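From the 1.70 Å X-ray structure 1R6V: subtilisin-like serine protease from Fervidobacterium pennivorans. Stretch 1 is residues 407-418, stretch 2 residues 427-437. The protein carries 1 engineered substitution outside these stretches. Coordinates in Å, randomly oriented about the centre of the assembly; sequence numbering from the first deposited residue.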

# COMPACT_ATOMS: atom_id res chain seq x y z
N ARG A 407 19.72 0.59 -0.07
CA ARG A 407 19.27 -0.78 -0.03
C ARG A 407 20.26 -1.71 -0.72
O ARG A 407 20.60 -2.76 -0.18
N LYS A 408 20.73 -1.33 -1.91
CA LYS A 408 21.68 -2.22 -2.59
C LYS A 408 22.98 -2.38 -1.83
O LYS A 408 23.60 -3.43 -1.91
N LEU A 409 23.40 -1.35 -1.12
CA LEU A 409 24.64 -1.44 -0.35
C LEU A 409 24.45 -2.50 0.72
O LEU A 409 25.32 -3.35 0.95
N LEU A 410 23.30 -2.46 1.39
CA LEU A 410 23.03 -3.46 2.42
C LEU A 410 23.00 -4.88 1.86
O LEU A 410 23.55 -5.80 2.48
N GLU A 411 22.35 -5.06 0.72
CA GLU A 411 22.23 -6.38 0.12
C GLU A 411 23.56 -6.88 -0.42
O GLU A 411 23.88 -8.06 -0.28
N ASN A 412 24.35 -5.97 -0.99
CA ASN A 412 25.65 -6.35 -1.53
C ASN A 412 26.68 -6.71 -0.46
O ASN A 412 27.64 -7.43 -0.76
N THR A 413 26.48 -6.25 0.77
CA THR A 413 27.44 -6.52 1.83
C THR A 413 26.94 -7.45 2.93
O THR A 413 27.67 -7.70 3.91
N ALA A 414 25.73 -7.97 2.77
CA ALA A 414 25.16 -8.87 3.77
C ALA A 414 25.95 -10.16 3.84
O ALA A 414 26.51 -10.61 2.85
N PHE A 415 25.99 -10.75 5.03
CA PHE A 415 26.70 -12.00 5.23
C PHE A 415 25.76 -13.12 4.84
O PHE A 415 24.66 -13.26 5.40
N ASP A 416 26.19 -13.90 3.86
CA ASP A 416 25.39 -15.01 3.36
C ASP A 416 25.67 -16.21 4.26
O ASP A 416 26.49 -17.06 3.92
N PHE A 417 24.99 -16.28 5.40
CA PHE A 417 25.21 -17.37 6.33
C PHE A 417 24.72 -18.72 5.84
O PHE A 417 25.27 -19.76 6.23
N ASN A 418 23.71 -18.73 4.98
CA ASN A 418 23.19 -19.98 4.43
C ASN A 418 24.06 -20.53 3.30
O ASN A 418 24.05 -21.73 3.05
N GLY A 427 16.40 -12.98 2.60
CA GLY A 427 16.93 -12.15 1.52
C GLY A 427 18.39 -12.47 1.28
O GLY A 427 18.77 -13.65 1.20
N TYR A 428 19.24 -11.45 1.18
CA TYR A 428 20.65 -11.67 0.91
C TYR A 428 21.51 -12.03 2.12
O TYR A 428 22.72 -12.22 1.99
N GLY A 429 20.89 -12.13 3.30
CA GLY A 429 21.63 -12.50 4.49
C GLY A 429 21.58 -11.52 5.64
O GLY A 429 20.72 -10.64 5.68
N LEU A 430 22.50 -11.69 6.58
CA LEU A 430 22.62 -10.86 7.77
C LEU A 430 23.19 -9.48 7.42
O LEU A 430 24.25 -9.38 6.80
N VAL A 431 22.50 -8.42 7.83
CA VAL A 431 22.99 -7.08 7.56
C VAL A 431 24.34 -6.89 8.29
O VAL A 431 24.49 -7.30 9.44
N LYS A 432 25.30 -6.27 7.61
CA LYS A 432 26.62 -6.03 8.18
C LYS A 432 27.00 -4.57 8.06
O LYS A 432 27.32 -4.08 6.97
N LEU A 433 26.97 -3.87 9.19
CA LEU A 433 27.30 -2.45 9.23
C LEU A 433 28.75 -2.21 8.86
O LEU A 433 29.07 -1.28 8.12
N ASP A 434 29.65 -3.05 9.36
CA ASP A 434 31.05 -2.82 9.05
C ASP A 434 31.35 -2.95 7.56
O ASP A 434 32.02 -2.08 6.99
N ALA A 435 30.84 -4.00 6.92
CA ALA A 435 31.06 -4.19 5.49
C ALA A 435 30.33 -3.11 4.69
O ALA A 435 30.85 -2.58 3.70
N ALA A 436 29.12 -2.76 5.11
CA ALA A 436 28.36 -1.74 4.39
C ALA A 436 29.05 -0.38 4.46
O ALA A 436 29.13 0.34 3.46
N LEU A 437 29.57 -0.03 5.63
CA LEU A 437 30.21 1.27 5.80
C LEU A 437 31.46 1.42 4.94
O LEU A 437 31.83 2.53 4.57

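A close contact between two chain segments must leave few polar groups without partners, and this pair from a subtilisin-like protease illustrates how backbone, side chains and water share that work. Where the helix of stretch 1 gives way to extended chain, Phe415 and Leu430 form a single antiparallel bridge. Phe415 N donates to Leu430 O at 2.8 Å, and Leu430 N returns the bond to Phe415 O at 2.9 Å, so both amides and both carbonyls of the pair are satisfied. Each acceptor also receives a CA-H contact, Ala414 CA to Leu430 O at 3.2 Å and Gly429 CA to Phe415 O at 3.3 Å. A side chain at Gly429 would be driven into that same Phe415 O, and the backbone angles there call for glycine in any case.

Apolar groups surround the bridge. Leu430 (t, p) brings its CB to 4.2 Å from Phe415 CB and 4.2 Å from Phe417 CD2. Phe417, with chi1 p, presents its ring edge to Leu430 N, whereas Phe415, with chi1 t, carries the end of its ring away from stretch 2. The small Ala414 sets its CB 4.3 Å from Tyr428 CB.

On the helical side, Thr413 points toward stretch 2. Its p rotamer lets OG1 donate to Leu409 O at 2.8 Å, capturing a carbonyl of its own helix, while OG1 lies 3.4 Å from Ala436 CB. The same hydroxyl accepts from water 1 at 2.8 Å between water O and Thr413 OG1. That water also donates to Leu410 O (2.8 Å from its O) and accepts from Lys432 N (2.9 Å from its O), thereby linking the end region of one helix to the N-cap residue of the other. Around this polar knot, Leu410 (m, t) packs CD2 against Val431 CG2 at 3.8 Å, and Leu409 (t, p) places CG 4.2 Å from Ala436 CB.

Glu411 (m, t) is a buried carboxylate whose charge is met within its own stretch: Arg407 NH1 reaches Glu411 OE2 at 3.0 Å and Lys408 NZ reaches Glu411 OE1 at 2.9 Å, both salt bridges. Across the contact, Tyr428, with chi1 m, points toward the helix and brings CE1 to 3.3 Å from Glu411 OE1. Their polar link is indirect: water 2 lies 2.9 Å from Tyr428 OH through its O and donates a weak hydrogen bond from that O to Glu411 OE1 at 3.4 Å. Lys432 NZ finds its partner elsewhere in the structure.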

# COMPACT_ATOMS: atom_id res chain seq x y z
CB ARG A 407 17.89 -0.96 -0.67
CG ARG A 407 17.38 -2.40 -0.63
CD ARG A 407 15.96 -2.50 -1.16
NE ARG A 407 15.84 -2.00 -2.53
CZ ARG A 407 16.28 -2.65 -3.61
NH1 ARG A 407 16.88 -3.84 -3.48
NH2 ARG A 407 16.15 -2.10 -4.81
CB LYS A 408 21.98 -1.73 -4.01
CG LYS A 408 20.79 -1.79 -4.97
CD LYS A 408 20.09 -3.18 -5.01
CE LYS A 408 21.06 -4.32 -5.22
NZ LYS A 408 20.31 -5.63 -5.28
CB LEU A 409 24.99 -0.10 0.29
CG LEU A 409 26.26 -0.08 1.16
CD1 LEU A 409 27.48 -0.67 0.41
CD2 LEU A 409 26.54 1.36 1.56
CB LEU A 410 21.68 -3.19 3.08
CG LEU A 410 21.55 -1.89 3.87
CD1 LEU A 410 20.16 -1.83 4.45
CD2 LEU A 410 22.59 -1.80 4.93
CB GLU A 411 21.17 -6.36 -0.98
CG GLU A 411 19.75 -6.12 -0.43
CD GLU A 411 18.71 -5.89 -1.50
OE1 GLU A 411 19.05 -5.92 -2.71
OE2 GLU A 411 17.53 -5.67 -1.13
CB ASN A 412 26.23 -5.22 -2.39
CG ASN A 412 25.45 -5.01 -3.68
OD1 ASN A 412 24.67 -5.86 -4.09
ND2 ASN A 412 25.68 -3.87 -4.33
CB THR A 413 27.94 -5.21 2.49
OG1 THR A 413 26.83 -4.45 2.99
CG2 THR A 413 28.70 -4.36 1.48
CB ALA A 414 23.70 -9.18 3.45
CB PHE A 415 27.10 -12.14 6.70
CG PHE A 415 27.73 -13.45 7.02
CD1 PHE A 415 27.23 -14.24 8.04
CD2 PHE A 415 28.82 -13.90 6.28
CE1 PHE A 415 27.79 -15.48 8.32
CE2 PHE A 415 29.39 -15.14 6.55
CZ PHE A 415 28.88 -15.93 7.57
CB ASP A 416 25.81 -15.30 1.92
CG ASP A 416 25.12 -16.51 1.35
OD1 ASP A 416 25.61 -17.02 0.32
OD2 ASP A 416 24.10 -16.94 1.92
CB PHE A 417 24.60 -17.02 7.70
CG PHE A 417 23.12 -16.74 7.66
CD1 PHE A 417 22.20 -17.77 7.76
CD2 PHE A 417 22.65 -15.43 7.52
CE1 PHE A 417 20.83 -17.51 7.72
CE2 PHE A 417 21.29 -15.16 7.49
CZ PHE A 417 20.37 -16.19 7.59
CB ASN A 418 21.76 -19.80 3.92
CG ASN A 418 20.75 -19.84 5.04
OD1 ASN A 418 20.91 -20.58 6.01
ND2 ASN A 418 19.68 -19.07 4.90
CB TYR A 428 21.24 -10.46 0.18
CG TYR A 428 20.54 -10.21 -1.14
CD1 TYR A 428 19.40 -9.41 -1.21
CD2 TYR A 428 20.98 -10.81 -2.32
CE1 TYR A 428 18.71 -9.23 -2.41
CE2 TYR A 428 20.30 -10.63 -3.53
CZ TYR A 428 19.17 -9.83 -3.56
OH TYR A 428 18.47 -9.66 -4.74
CB LEU A 430 23.55 -11.53 8.77
CG LEU A 430 24.03 -10.69 9.96
CD1 LEU A 430 22.84 -10.34 10.87
CD2 LEU A 430 25.09 -11.49 10.75
CB VAL A 431 21.96 -5.99 8.01
CG1 VAL A 431 21.83 -5.99 9.54
CG2 VAL A 431 22.37 -4.61 7.50
CB LYS A 432 27.65 -6.91 7.48
CG LYS A 432 27.60 -8.37 7.92
CD LYS A 432 28.14 -8.47 9.33
CE LYS A 432 28.38 -9.90 9.74
NZ LYS A 432 28.88 -9.93 11.13
CB LEU A 433 27.05 -1.87 10.63
CG LEU A 433 26.67 -0.39 10.83
CD1 LEU A 433 27.13 0.05 12.20
CD2 LEU A 433 27.26 0.49 9.76
CB ASP A 434 31.98 -3.71 9.91
CG ASP A 434 31.67 -5.21 9.83
OD1 ASP A 434 30.71 -5.62 9.15
OD2 ASP A 434 32.42 -5.99 10.48
CB ALA A 435 30.59 -5.58 5.04
CB ALA A 436 26.94 -1.63 4.97
CB LEU A 437 30.55 1.50 7.28
CG LEU A 437 30.93 2.92 7.70
CD1 LEU A 437 29.79 3.88 7.40
CD2 LEU A 437 31.25 2.91 9.18
O HOH W 1 24.99 -5.40 4.89
O HOH W 2 16.59 -7.43 -4.50